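Side-chain contacts in putative cytosine/guanine deaminase (Unidentified, PDB 2PAJ), which catalyses the zinc-dependent hydrolytic deamination of 2-amino-4-hydroxypteridines to 2,4-dihydroxypteridines, with release of ammonium: residues 121-126 and 132-137; 151-156 and 164-169; 292-297 and 327-332. All blocks are in the same frame, centred on the assembly; numbering follows the deposited sequence.

The three contacts follow one another in series along a single chain, all within the TIM-type barrel of the amidohydrolase family. Each packs an outer helix against a strand or the turn leading into one. Contacts 1 and 2 are neighbours: their centres are 10 Å apart, and strand 131-136 pairs in parallel with strand 163-168, helix 149-159 lying between the two in sequence. Contact 3 is remote, its centre 26 Å from that of contact 1 and 28 Å from that of contact 2, at the turn into strand 331-333. The side chains of Val134 in contact 1 and Leu153 in contact 2 are about 12 and 13 Å from the bound zinc, whereas contact 3 lies away from the zinc and substrate sites.

Contact 1: residues 121-126 and 132-137; sequences IGLIEL and ATVADH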
ATOM      1  N   ILE A 121       4.427  -8.234  11.434  1.00 55.88           N
ATOM      2  CA  ILE A 121       5.610  -8.471  10.617  1.00 56.05           C
ATOM      3  C   ILE A 121       5.593  -7.684   9.303  1.00 56.24           C
ATOM      4  O   ILE A 121       6.455  -6.845   9.064  1.00 57.26           O
ATOM      5  CB  ILE A 121       5.760  -9.963  10.281  1.00 56.16           C
ATOM      6  CG1 ILE A 121       6.159 -10.742  11.539  1.00 56.52           C
ATOM      7  CG2 ILE A 121       6.801 -10.134   9.200  1.00 56.45           C
ATOM      8  CD1 ILE A 121       5.990 -12.269  11.432  1.00 57.19           C
ATOM      9  N   GLY A 122       4.614  -7.957   8.450  1.00 55.73           N
ATOM     10  CA  GLY A 122       4.543  -7.269   7.169  1.00 53.93           C
ATOM     11  C   GLY A 122       4.435  -5.764   7.274  1.00 53.38           C
ATOM     12  O   GLY A 122       4.904  -5.030   6.407  1.00 52.33           O
ATOM     13  N   LEU A 123       3.790  -5.309   8.339  1.00 53.95           N
ATOM     14  CA  LEU A 123       3.595  -3.885   8.574  1.00 54.62           C
ATOM     15  C   LEU A 123       4.948  -3.277   8.961  1.00 54.83           C
ATOM     16  O   LEU A 123       5.320  -2.210   8.477  1.00 53.40           O
ATOM     17  CB  LEU A 123       2.576  -3.702   9.704  1.00 55.09           C
ATOM     18  CG  LEU A 123       1.389  -2.748   9.562  1.00 54.65           C
ATOM     19  CD1 LEU A 123       0.701  -2.934   8.218  1.00 55.22           C
ATOM     20  CD2 LEU A 123       0.430  -3.009  10.716  1.00 52.99           C
ATOM     21  N   ILE A 124       5.681  -3.973   9.825  1.00 54.32           N
ATOM     22  CA  ILE A 124       6.984  -3.508  10.267  1.00 55.48           C
ATOM     23  C   ILE A 124       7.979  -3.424   9.108  1.00 55.69           C
ATOM     24  O   ILE A 124       8.698  -2.434   8.973  1.00 55.81           O
ATOM     25  CB  ILE A 124       7.608  -4.448  11.326  1.00 57.33           C
ATOM     26  CG1 ILE A 124       6.737  -4.527  12.584  1.00 57.95           C
ATOM     27  CG2 ILE A 124       8.974  -3.940  11.695  1.00 57.34           C
ATOM     28  CD1 ILE A 124       6.609  -3.228  13.336  1.00 59.09           C
ATOM     29  N   GLU A 125       8.044  -4.460   8.279  1.00 54.99           N
ATOM     30  CA  GLU A 125       9.003  -4.419   7.196  1.00 55.59           C
ATOM     31  C   GLU A 125       8.611  -3.399   6.153  1.00 53.97           C
ATOM     32  O   GLU A 125       9.441  -2.927   5.379  1.00 54.56           O
ATOM     33  CB  GLU A 125       9.233  -5.812   6.586  1.00 56.98           C
ATOM     34  CG  GLU A 125       8.025  -6.635   6.221  1.00 62.67           C
ATOM     35  CD  GLU A 125       8.415  -8.031   5.689  1.00 67.58           C
ATOM     36  OE1 GLU A 125       9.225  -8.085   4.736  1.00 70.72           O
ATOM     37  OE2 GLU A 125       7.913  -9.073   6.201  1.00 69.32           O
ATOM     38  N   LEU A 126       7.347  -3.013   6.176  1.00 53.14           N
ATOM     39  CA  LEU A 126       6.842  -2.023   5.235  1.00 51.34           C
ATOM     40  C   LEU A 126       7.192  -0.626   5.734  1.00 49.56           C
ATOM     41  O   LEU A 126       7.484   0.268   4.949  1.00 48.30           O
ATOM     42  CB  LEU A 126       5.329  -2.182   5.108  1.00 49.04           C
ATOM     43  CG  LEU A 126       4.609  -1.923   3.795  1.00 47.10           C
ATOM     44  CD1 LEU A 126       5.449  -2.324   2.610  1.00 46.23           C
ATOM     45  CD2 LEU A 126       3.324  -2.711   3.827  1.00 49.15           C
ATOM     46  N   ALA A 132       4.433   4.774   4.573  1.00 48.84           N
ATOM     47  CA  ALA A 132       3.639   5.310   5.680  1.00 50.15           C
ATOM     48  C   ALA A 132       2.134   5.004   5.549  1.00 50.79           C
ATOM     49  O   ALA A 132       1.394   5.007   6.535  1.00 48.69           O
ATOM     50  CB  ALA A 132       3.867   6.811   5.793  1.00 49.97           C
ATOM     51  N   THR A 133       1.697   4.739   4.319  1.00 51.56           N
ATOM     52  CA  THR A 133       0.304   4.416   4.029  1.00 51.50           C
ATOM     53  C   THR A 133       0.260   3.013   3.445  1.00 51.87           C
ATOM     54  O   THR A 133       0.782   2.763   2.367  1.00 51.73           O
ATOM     55  CB  THR A 133      -0.317   5.379   3.003  1.00 50.67           C
ATOM     56  OG1 THR A 133       0.045   6.725   3.323  1.00 51.47           O
ATOM     57  CG2 THR A 133      -1.822   5.259   3.032  1.00 52.13           C
ATOM     58  N   VAL A 134      -0.370   2.099   4.170  1.00 52.80           N
ATOM     59  CA  VAL A 134      -0.479   0.722   3.730  1.00 52.57           C
ATOM     60  C   VAL A 134      -1.932   0.362   3.455  1.00 53.03           C
ATOM     61  O   VAL A 134      -2.833   0.809   4.150  1.00 53.55           O
ATOM     62  CB  VAL A 134       0.071  -0.236   4.804  1.00 52.64           C
ATOM     63  CG1 VAL A 134       0.142  -1.645   4.251  1.00 52.94           C
ATOM     64  CG2 VAL A 134       1.425   0.245   5.299  1.00 52.81           C
ATOM     65  N   ALA A 135      -2.149  -0.434   2.420  1.00 53.04           N
ATOM     66  CA  ALA A 135      -3.482  -0.875   2.057  1.00 53.70           C
ATOM     67  C   ALA A 135      -3.414  -2.393   2.010  1.00 55.06           C
ATOM     68  O   ALA A 135      -2.605  -2.959   1.273  1.00 55.65           O
ATOM     69  CB  ALA A 135      -3.889  -0.315   0.693  1.00 50.45           C
ATOM     70  N   ASP A 136      -4.230  -3.054   2.826  1.00 55.73           N
ATOM     71  CA  ASP A 136      -4.240  -4.504   2.830  1.00 55.81           C
ATOM     72  C   ASP A 136      -5.542  -5.061   2.266  1.00 54.88           C
ATOM     73  O   ASP A 136      -6.628  -4.623   2.641  1.00 53.99           O
ATOM     74  CB  ASP A 136      -4.012  -5.047   4.241  1.00 56.24           C
ATOM     75  CG  ASP A 136      -4.045  -6.569   4.285  1.00 58.73           C
ATOM     76  OD1 ASP A 136      -3.240  -7.213   3.574  1.00 56.26           O
ATOM     77  OD2 ASP A 136      -4.884  -7.129   5.023  1.00 61.07           O
ATOM     78  N   HIS A 137      -5.410  -6.011   1.341  1.00 54.87           N
ATOM     79  CA  HIS A 137      -6.553  -6.669   0.721  1.00 54.28           C
ATOM     80  C   HIS A 137      -6.781  -7.891   1.597  1.00 53.66           C
ATOM     81  O   HIS A 137      -6.372  -9.005   1.268  1.00 52.22           O
ATOM     82  CB  HIS A 137      -6.229  -7.091  -0.719  1.00 53.08           C
ATOM     83  CG  HIS A 137      -7.427  -7.534  -1.502  1.00 51.95           C
ATOM     84  ND1 HIS A 137      -7.339  -8.021  -2.788  1.00 52.56           N
ATOM     85  CD2 HIS A 137      -8.743  -7.553  -1.185  1.00 51.39           C
ATOM     86  CE1 HIS A 137      -8.546  -8.321  -3.231  1.00 49.44           C
ATOM     87  NE2 HIS A 137      -9.415  -8.046  -2.277  1.00 51.29           N
TER
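Leu126 of helix 112-127 and Val134 of strand 131-136 meet in the helix-then-strand step of a TIM-type (beta/alpha) barrel, the fold of the amidohydrolase family. The chain leaves the helix, turns within a few residues and enters the parallel strand, whose outward side faces back to the helix it has just left. The two elements stand well apart, Leu123 CA and Val134 CA being 7.8 Å from each other, and side chains alone bridge the gap, with no hydrogen bond across it. The close part is the pair Leu126 and Val134, which reach toward each other tip to tip: Leu126 CD2 lies 3.4 Å from Val134 CG1 and 3.8 Å from Val134 CG2, and so sits against both branches of the valine. The first torsion of Val134 turns both methyl groups to the helix, CG1 anti to the backbone N (chi1 -172°) and CG2 anti to the carbonyl carbon. Leu123 packs more loosely one turn earlier, where its CD1 is 4.2 Å from Val134 CG1. All three residues are buried, but the surface they share is small, 131 Å². The far side of the helix is different in character: Ile121 and Glu125 are partly exposed, the isoleucine resting on Leu467 and Ala471 of helix 464-483 and the glutamate forming a salt bridge with Lys85. On the strand, backbone hydrogen bonds to Arg163 and Val165 fix Val134 in the barrel wall. Between the two residues of the close pair, the branch carbon Leu126 CG also approaches the valine, 4.1 Å from Val134 CG2.

Contact 2: residues 151-156 and 164-169; sequences AILFEE and FVLLRG
Phe164, near the start of strand 163-168, turns its ring edge onto the face of Phe154 in a T-shaped (edge-to-face) pair, with centroids 5.3 Å apart and planes at 85°. Phe164 CD2 does the touching, 3.7 Å from Phe154 CE1 and displaced toward the rim of the Phe154 face. Farther round the same Phe164 ring, CE2 is 3.7 Å from Leu153 CB, while one face looks onto the backbone carbonyl of Leu153. Val165 points the other way and is hydrogen-bonded through its backbone to Val134 and Asp136 of the preceding strand. This is the second half of a beta-alpha-beta crossover of the TIM-type barrel: helix 149-159 returns from strand 131-136 nearly antiparallel to strand 163-168, at 164° and with 9.0 Å between the axes of the short segments. Leu166 comes back to the helix, its CG anti to the backbone N (chi1 178°), which carries the branch out toward the helix, where the two methyl groups meet different partners. Its CD2 lies 3.7 Å from Phe154 CE2, and its CD1 4.0 Å from Leu153 CD1. Beyond it, Arg168 leaves the apolar layer and pairs with Glu188 and Asp196, its NH1 also making a weak 3.0 Å hydrogen bond to Gly169 O.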
ATOM      1  N   ALA A 151     -10.436  -5.428  13.185  1.00 57.92           N
ATOM      2  CA  ALA A 151     -10.042  -4.776  14.427  1.00 57.10           C
ATOM      3  C   ALA A 151      -8.531  -4.850  14.594  1.00 55.77           C
ATOM      4  O   ALA A 151      -7.861  -3.840  14.781  1.00 53.85           O
ATOM      5  CB  ALA A 151     -10.717  -5.456  15.600  1.00 57.03           C
ATOM      6  N   ILE A 152      -8.015  -6.066  14.534  1.00 54.97           N
ATOM      7  CA  ILE A 152      -6.594  -6.318  14.690  1.00 55.22           C
ATOM      8  C   ILE A 152      -5.723  -5.507  13.720  1.00 55.78           C
ATOM      9  O   ILE A 152      -4.721  -4.906  14.126  1.00 56.63           O
ATOM     10  CB  ILE A 152      -6.306  -7.827  14.510  1.00 54.22           C
ATOM     11  CG1 ILE A 152      -7.044  -8.623  15.597  1.00 52.12           C
ATOM     12  CG2 ILE A 152      -4.817  -8.075  14.545  1.00 53.51           C
ATOM     13  CD1 ILE A 152      -7.124 -10.107  15.330  1.00 48.73           C
ATOM     14  N   LEU A 153      -6.110  -5.483  12.446  1.00 54.49           N
ATOM     15  CA  LEU A 153      -5.353  -4.753  11.444  1.00 53.11           C
ATOM     16  C   LEU A 153      -5.242  -3.260  11.764  1.00 54.25           C
ATOM     17  O   LEU A 153      -4.148  -2.691  11.668  1.00 54.96           O
ATOM     18  CB  LEU A 153      -5.966  -4.958  10.058  1.00 52.75           C
ATOM     19  CG  LEU A 153      -5.721  -6.310   9.378  1.00 52.65           C
ATOM     20  CD1 LEU A 153      -6.321  -6.329   7.977  1.00 52.14           C
ATOM     21  CD2 LEU A 153      -4.243  -6.568   9.297  1.00 53.22           C
ATOM     22  N   PHE A 154      -6.352  -2.624  12.143  1.00 53.69           N
ATOM     23  CA  PHE A 154      -6.331  -1.198  12.485  1.00 53.91           C
ATOM     24  C   PHE A 154      -5.533  -0.960  13.772  1.00 54.67           C
ATOM     25  O   PHE A 154      -4.866   0.058  13.933  1.00 53.51           O
ATOM     26  CB  PHE A 154      -7.758  -0.662  12.660  1.00 52.39           C
ATOM     27  CG  PHE A 154      -8.441  -0.298  11.369  1.00 52.29           C
ATOM     28  CD1 PHE A 154      -8.008   0.786  10.615  1.00 54.87           C
ATOM     29  CD2 PHE A 154      -9.519  -1.040  10.912  1.00 50.45           C
ATOM     30  CE1 PHE A 154      -8.648   1.128   9.412  1.00 56.12           C
ATOM     31  CE2 PHE A 154     -10.169  -0.722   9.727  1.00 50.21           C
ATOM     32  CZ  PHE A 154      -9.739   0.366   8.965  1.00 53.50           C
ATOM     33  N   GLU A 155      -5.599  -1.911  14.688  1.00 56.58           N
ATOM     34  CA  GLU A 155      -4.888  -1.785  15.946  1.00 60.04           C
ATOM     35  C   GLU A 155      -3.395  -1.763  15.691  1.00 60.64           C
ATOM     36  O   GLU A 155      -2.685  -0.865  16.148  1.00 60.73           O
ATOM     37  CB  GLU A 155      -5.242  -2.949  16.879  1.00 62.35           C
ATOM     38  CG  GLU A 155      -6.683  -2.903  17.372  1.00 67.89           C
ATOM     39  CD  GLU A 155      -7.066  -4.113  18.199  1.00 71.37           C
ATOM     40  OE1 GLU A 155      -6.515  -4.275  19.311  1.00 74.09           O
ATOM     41  OE2 GLU A 155      -7.915  -4.909  17.736  1.00 73.93           O
ATOM     42  N   GLU A 156      -2.925  -2.754  14.944  1.00 61.40           N
ATOM     43  CA  GLU A 156      -1.512  -2.862  14.632  1.00 61.99           C
ATOM     44  C   GLU A 156      -0.985  -1.661  13.856  1.00 62.33           C
ATOM     45  O   GLU A 156       0.061  -1.106  14.191  1.00 62.33           O
ATOM     46  CB  GLU A 156      -1.259  -4.162  13.857  1.00 62.11           C
ATOM     47  CG  GLU A 156      -1.484  -5.399  14.699  1.00 62.32           C
ATOM     48  CD  GLU A 156      -0.701  -5.353  16.007  1.00 64.01           C
ATOM     49  OE1 GLU A 156       0.547  -5.253  15.958  1.00 66.26           O
ATOM     50  OE2 GLU A 156      -1.330  -5.402  17.087  1.00 64.29           O
ATOM     51  N   PHE A 164      -3.791   3.444   7.661  1.00 51.95           N
ATOM     52  CA  PHE A 164      -4.186   2.136   7.160  1.00 52.18           C
ATOM     53  C   PHE A 164      -5.438   2.202   6.302  1.00 50.83           C
ATOM     54  O   PHE A 164      -6.362   2.952   6.592  1.00 50.63           O
ATOM     55  CB  PHE A 164      -4.413   1.176   8.324  1.00 53.12           C
ATOM     56  CG  PHE A 164      -4.600  -0.247   7.897  1.00 55.19           C
ATOM     57  CD1 PHE A 164      -3.553  -0.955   7.308  1.00 55.27           C
ATOM     58  CD2 PHE A 164      -5.826  -0.878   8.069  1.00 55.00           C
ATOM     59  CE1 PHE A 164      -3.722  -2.275   6.892  1.00 55.95           C
ATOM     60  CE2 PHE A 164      -6.018  -2.195   7.661  1.00 56.49           C
ATOM     61  CZ  PHE A 164      -4.964  -2.904   7.068  1.00 56.10           C
ATOM     62  N   VAL A 165      -5.450   1.423   5.231  1.00 49.43           N
ATOM     63  CA  VAL A 165      -6.589   1.374   4.332  1.00 49.05           C
ATOM     64  C   VAL A 165      -7.062  -0.073   4.266  1.00 49.61           C
ATOM     65  O   VAL A 165      -6.374  -0.935   3.721  1.00 49.13           O
ATOM     66  CB  VAL A 165      -6.207   1.852   2.909  1.00 49.20           C
ATOM     67  CG1 VAL A 165      -7.389   1.730   1.975  1.00 48.97           C
ATOM     68  CG2 VAL A 165      -5.726   3.279   2.955  1.00 47.77           C
ATOM     69  N   LEU A 166      -8.235  -0.344   4.826  1.00 49.59           N
ATOM     70  CA  LEU A 166      -8.774  -1.698   4.816  1.00 48.70           C
ATOM     71  C   LEU A 166      -9.519  -2.026   3.529  1.00 48.62           C
ATOM     72  O   LEU A 166     -10.478  -1.351   3.163  1.00 48.52           O
ATOM     73  CB  LEU A 166      -9.707  -1.904   6.008  1.00 47.54           C
ATOM     74  CG  LEU A 166     -10.384  -3.276   6.090  1.00 47.74           C
ATOM     75  CD1 LEU A 166      -9.336  -4.378   6.120  1.00 47.20           C
ATOM     76  CD2 LEU A 166     -11.274  -3.333   7.317  1.00 47.39           C
ATOM     77  N   LEU A 167      -9.063  -3.070   2.847  1.00 48.59           N
ATOM     78  CA  LEU A 167      -9.682  -3.515   1.606  1.00 50.14           C
ATOM     79  C   LEU A 167     -10.430  -4.810   1.951  1.00 50.94           C
ATOM     80  O   LEU A 167      -9.952  -5.912   1.694  1.00 50.76           O
ATOM     81  CB  LEU A 167      -8.610  -3.781   0.542  1.00 50.71           C
ATOM     82  CG  LEU A 167      -7.510  -2.737   0.323  1.00 48.54           C
ATOM     83  CD1 LEU A 167      -6.601  -3.196  -0.802  1.00 46.82           C
ATOM     84  CD2 LEU A 167      -8.129  -1.402  -0.001  1.00 47.79           C
ATOM     85  N   ARG A 168     -11.610  -4.650   2.544  1.00 51.38           N
ATOM     86  CA  ARG A 168     -12.450  -5.758   2.988  1.00 50.74           C
ATOM     87  C   ARG A 168     -12.789  -6.707   1.850  1.00 49.53           C
ATOM     88  O   ARG A 168     -13.639  -6.412   1.017  1.00 47.39           O
ATOM     89  CB  ARG A 168     -13.729  -5.188   3.619  1.00 51.03           C
ATOM     90  CG  ARG A 168     -14.328  -6.001   4.764  1.00 50.86           C
ATOM     91  CD  ARG A 168     -14.913  -7.327   4.298  1.00 52.23           C
ATOM     92  NE  ARG A 168     -15.645  -8.007   5.365  1.00 55.36           N
ATOM     93  CZ  ARG A 168     -16.231  -9.193   5.235  1.00 55.89           C
ATOM     94  NH1 ARG A 168     -16.176  -9.837   4.081  1.00 55.26           N
ATOM     95  NH2 ARG A 168     -16.859  -9.740   6.266  1.00 55.31           N
ATOM     96  N   GLY A 169     -12.117  -7.854   1.831  1.00 50.25           N
ATOM     97  CA  GLY A 169     -12.346  -8.830   0.784  1.00 52.12           C
ATOM     98  C   GLY A 169     -13.248  -9.974   1.189  1.00 53.02           C
ATOM     99  O   GLY A 169     -13.744 -10.018   2.311  1.00 54.87           O
TER

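Contact 3: residues 292-297 and 327-332; sequences DEIALL and AGVPVS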
ATOM      1  N   ASP A 292      -8.341  -2.091 -26.341  1.00 67.09           N
ATOM      2  CA  ASP A 292      -9.687  -1.581 -26.094  1.00 66.38           C
ATOM      3  C   ASP A 292      -9.945  -1.550 -24.597  1.00 64.95           C
ATOM      4  O   ASP A 292     -10.646  -0.672 -24.080  1.00 64.03           O
ATOM      5  CB  ASP A 292     -10.724  -2.488 -26.762  1.00 68.32           C
ATOM      6  CG  ASP A 292     -10.425  -2.731 -28.230  1.00 70.20           C
ATOM      7  OD1 ASP A 292     -10.437  -1.751 -29.016  1.00 70.76           O
ATOM      8  OD2 ASP A 292     -10.175  -3.904 -28.594  1.00 71.31           O
ATOM      9  N   GLU A 293      -9.377  -2.530 -23.907  1.00 63.34           N
ATOM     10  CA  GLU A 293      -9.523  -2.618 -22.465  1.00 62.86           C
ATOM     11  C   GLU A 293      -8.761  -1.493 -21.782  1.00 61.81           C
ATOM     12  O   GLU A 293      -9.173  -1.014 -20.728  1.00 63.03           O
ATOM     13  CB  GLU A 293      -9.020  -3.969 -21.960  1.00 63.28           C
ATOM     14  CG  GLU A 293      -9.961  -5.125 -22.254  1.00 65.69           C
ATOM     15  CD  GLU A 293      -9.463  -6.448 -21.683  1.00 66.28           C
ATOM     16  OE1 GLU A 293      -8.553  -7.050 -22.292  1.00 66.17           O
ATOM     17  OE2 GLU A 293      -9.978  -6.887 -20.627  1.00 64.66           O
ATOM     18  N   ILE A 294      -7.651  -1.074 -22.382  1.00 58.64           N
ATOM     19  CA  ILE A 294      -6.850  -0.003 -21.816  1.00 55.90           C
ATOM     20  C   ILE A 294      -7.565   1.322 -21.967  1.00 54.86           C
ATOM     21  O   ILE A 294      -7.545   2.157 -21.070  1.00 55.08           O
ATOM     22  CB  ILE A 294      -5.464   0.065 -22.489  1.00 56.70           C
ATOM     23  CG1 ILE A 294      -4.673  -1.196 -22.142  1.00 57.54           C
ATOM     24  CG2 ILE A 294      -4.688   1.291 -22.010  1.00 53.24           C
ATOM     25  CD1 ILE A 294      -3.378  -1.310 -22.880  1.00 57.00           C
ATOM     26  N   ALA A 295      -8.213   1.500 -23.108  1.00 54.53           N
ATOM     27  CA  ALA A 295      -8.958   2.723 -23.395  1.00 53.84           C
ATOM     28  C   ALA A 295     -10.100   2.902 -22.396  1.00 53.63           C
ATOM     29  O   ALA A 295     -10.349   4.008 -21.904  1.00 52.01           O
ATOM     30  CB  ALA A 295      -9.506   2.670 -24.815  1.00 54.92           C
ATOM     31  N   LEU A 296     -10.791   1.803 -22.103  1.00 54.77           N
ATOM     32  CA  LEU A 296     -11.898   1.824 -21.161  1.00 55.01           C
ATOM     33  C   LEU A 296     -11.405   2.176 -19.768  1.00 54.33           C
ATOM     34  O   LEU A 296     -12.104   2.828 -19.004  1.00 55.71           O
ATOM     35  CB  LEU A 296     -12.590   0.464 -21.125  1.00 55.85           C
ATOM     36  CG  LEU A 296     -14.054   0.392 -21.559  1.00 54.93           C
ATOM     37  CD1 LEU A 296     -14.591  -0.975 -21.201  1.00 56.14           C
ATOM     38  CD2 LEU A 296     -14.866   1.477 -20.874  1.00 55.24           C
ATOM     39  N   LEU A 297     -10.206   1.730 -19.426  1.00 53.66           N
ATOM     40  CA  LEU A 297      -9.649   2.049 -18.121  1.00 53.59           C
ATOM     41  C   LEU A 297      -9.280   3.514 -18.092  1.00 53.55           C
ATOM     42  O   LEU A 297      -9.397   4.173 -17.068  1.00 54.97           O
ATOM     43  CB  LEU A 297      -8.402   1.211 -17.852  1.00 51.68           C
ATOM     44  CG  LEU A 297      -8.657  -0.273 -17.599  1.00 49.93           C
ATOM     45  CD1 LEU A 297      -7.337  -1.014 -17.581  1.00 48.39           C
ATOM     46  CD2 LEU A 297      -9.420  -0.445 -16.293  1.00 46.07           C
ATOM     47  N   ALA A 327      -1.789   5.721 -21.726  1.00 58.53           N
ATOM     48  CA  ALA A 327      -3.198   5.826 -22.051  1.00 56.12           C
ATOM     49  C   ALA A 327      -3.828   6.828 -21.099  1.00 55.40           C
ATOM     50  O   ALA A 327      -4.861   7.416 -21.398  1.00 55.86           O
ATOM     51  CB  ALA A 327      -3.862   4.473 -21.909  1.00 55.15           C
ATOM     52  N   GLY A 328      -3.199   7.023 -19.948  1.00 54.70           N
ATOM     53  CA  GLY A 328      -3.728   7.973 -18.997  1.00 53.39           C
ATOM     54  C   GLY A 328      -4.370   7.351 -17.776  1.00 53.21           C
ATOM     55  O   GLY A 328      -4.860   8.065 -16.905  1.00 53.73           O
ATOM     56  N   VAL A 329      -4.376   6.030 -17.685  1.00 50.66           N
ATOM     57  CA  VAL A 329      -4.985   5.422 -16.524  1.00 50.58           C
ATOM     58  C   VAL A 329      -4.053   5.535 -15.319  1.00 51.75           C
ATOM     59  O   VAL A 329      -2.849   5.315 -15.438  1.00 50.62           O
ATOM     60  CB  VAL A 329      -5.354   3.940 -16.792  1.00 49.70           C
ATOM     61  CG1 VAL A 329      -4.900   3.535 -18.170  1.00 45.95           C
ATOM     62  CG2 VAL A 329      -4.750   3.035 -15.728  1.00 46.06           C
ATOM     63  N   PRO A 330      -4.603   5.906 -14.144  1.00 52.69           N
ATOM     64  CA  PRO A 330      -3.807   6.041 -12.920  1.00 51.58           C
ATOM     65  C   PRO A 330      -3.111   4.744 -12.504  1.00 51.94           C
ATOM     66  O   PRO A 330      -3.721   3.673 -12.457  1.00 52.80           O
ATOM     67  CB  PRO A 330      -4.824   6.536 -11.885  1.00 50.89           C
ATOM     68  CG  PRO A 330      -6.142   6.133 -12.442  1.00 51.49           C
ATOM     69  CD  PRO A 330      -5.986   6.359 -13.913  1.00 52.12           C
ATOM     70  N   VAL A 331      -1.822   4.865 -12.204  1.00 50.53           N
ATOM     71  CA  VAL A 331      -0.987   3.740 -11.819  1.00 47.78           C
ATOM     72  C   VAL A 331      -0.454   3.894 -10.399  1.00 47.46           C
ATOM     73  O   VAL A 331       0.099   4.930 -10.040  1.00 48.19           O
ATOM     74  CB  VAL A 331       0.210   3.614 -12.792  1.00 47.13           C
ATOM     75  CG1 VAL A 331       1.119   2.471 -12.371  1.00 46.10           C
ATOM     76  CG2 VAL A 331      -0.298   3.417 -14.218  1.00 45.23           C
ATOM     77  N   SER A 332      -0.636   2.861  -9.588  1.00 46.72           N
ATOM     78  CA  SER A 332      -0.154   2.876  -8.216  1.00 46.61           C
ATOM     79  C   SER A 332       0.679   1.625  -8.006  1.00 47.58           C
ATOM     80  O   SER A 332       0.641   0.700  -8.812  1.00 47.26           O
ATOM     81  CB  SER A 332      -1.320   2.918  -7.211  1.00 47.28           C
ATOM     82  OG  SER A 332      -2.117   1.743  -7.238  1.00 47.46           O
TER
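Ser332 OG, hydrogen-bonded to both Thr75 OG1 and Val304 O, fixes the polar end of segment 327-332, whose other end carries Ala327 and Val329 onto Ile294 and Leu297 of helix 291-300. Across the contact itself there is only van der Waals packing: no hydrogen bond joins the two segments, and 161 Å² of surface is buried between them. Ala327 points its methyl group at the helix, and its CB is 3.3 Å from Ile294 CG2. That branch is the one set anti to the backbone N, because CG1 takes the place beside the nitrogen (chi1 -66°). Val329 lies where the two backbones come nearest, with its CA 6.0 Å from Leu297 CA. Its CG1 rests against both helical residues, 4.2 Å from Leu297 CB and a looser 4.5 Å from Ile294 CG2. The valine therefore packs on helix backbone as well as on side chains: Val329 CB is 4.1 Å from Leu297 O, and Val329 CG1 is 4.2 Å from Ile294 O. Ala327 is partly exposed and lies at the margin, whereas Val329, Ile294 and Leu297 are buried, with Leu286 and Thr302 also against Leu297. Between Ala327 and Val329 the chain must turn sharply, and Gly328 does this with a positive phi of 107°. Val329 N bonds to Met324 O and Gly328 N to Ala325 O, so that helix 324-327 ends in a Schellman motif, from which the chain runs into strand 331-333 of the TIM-type barrel.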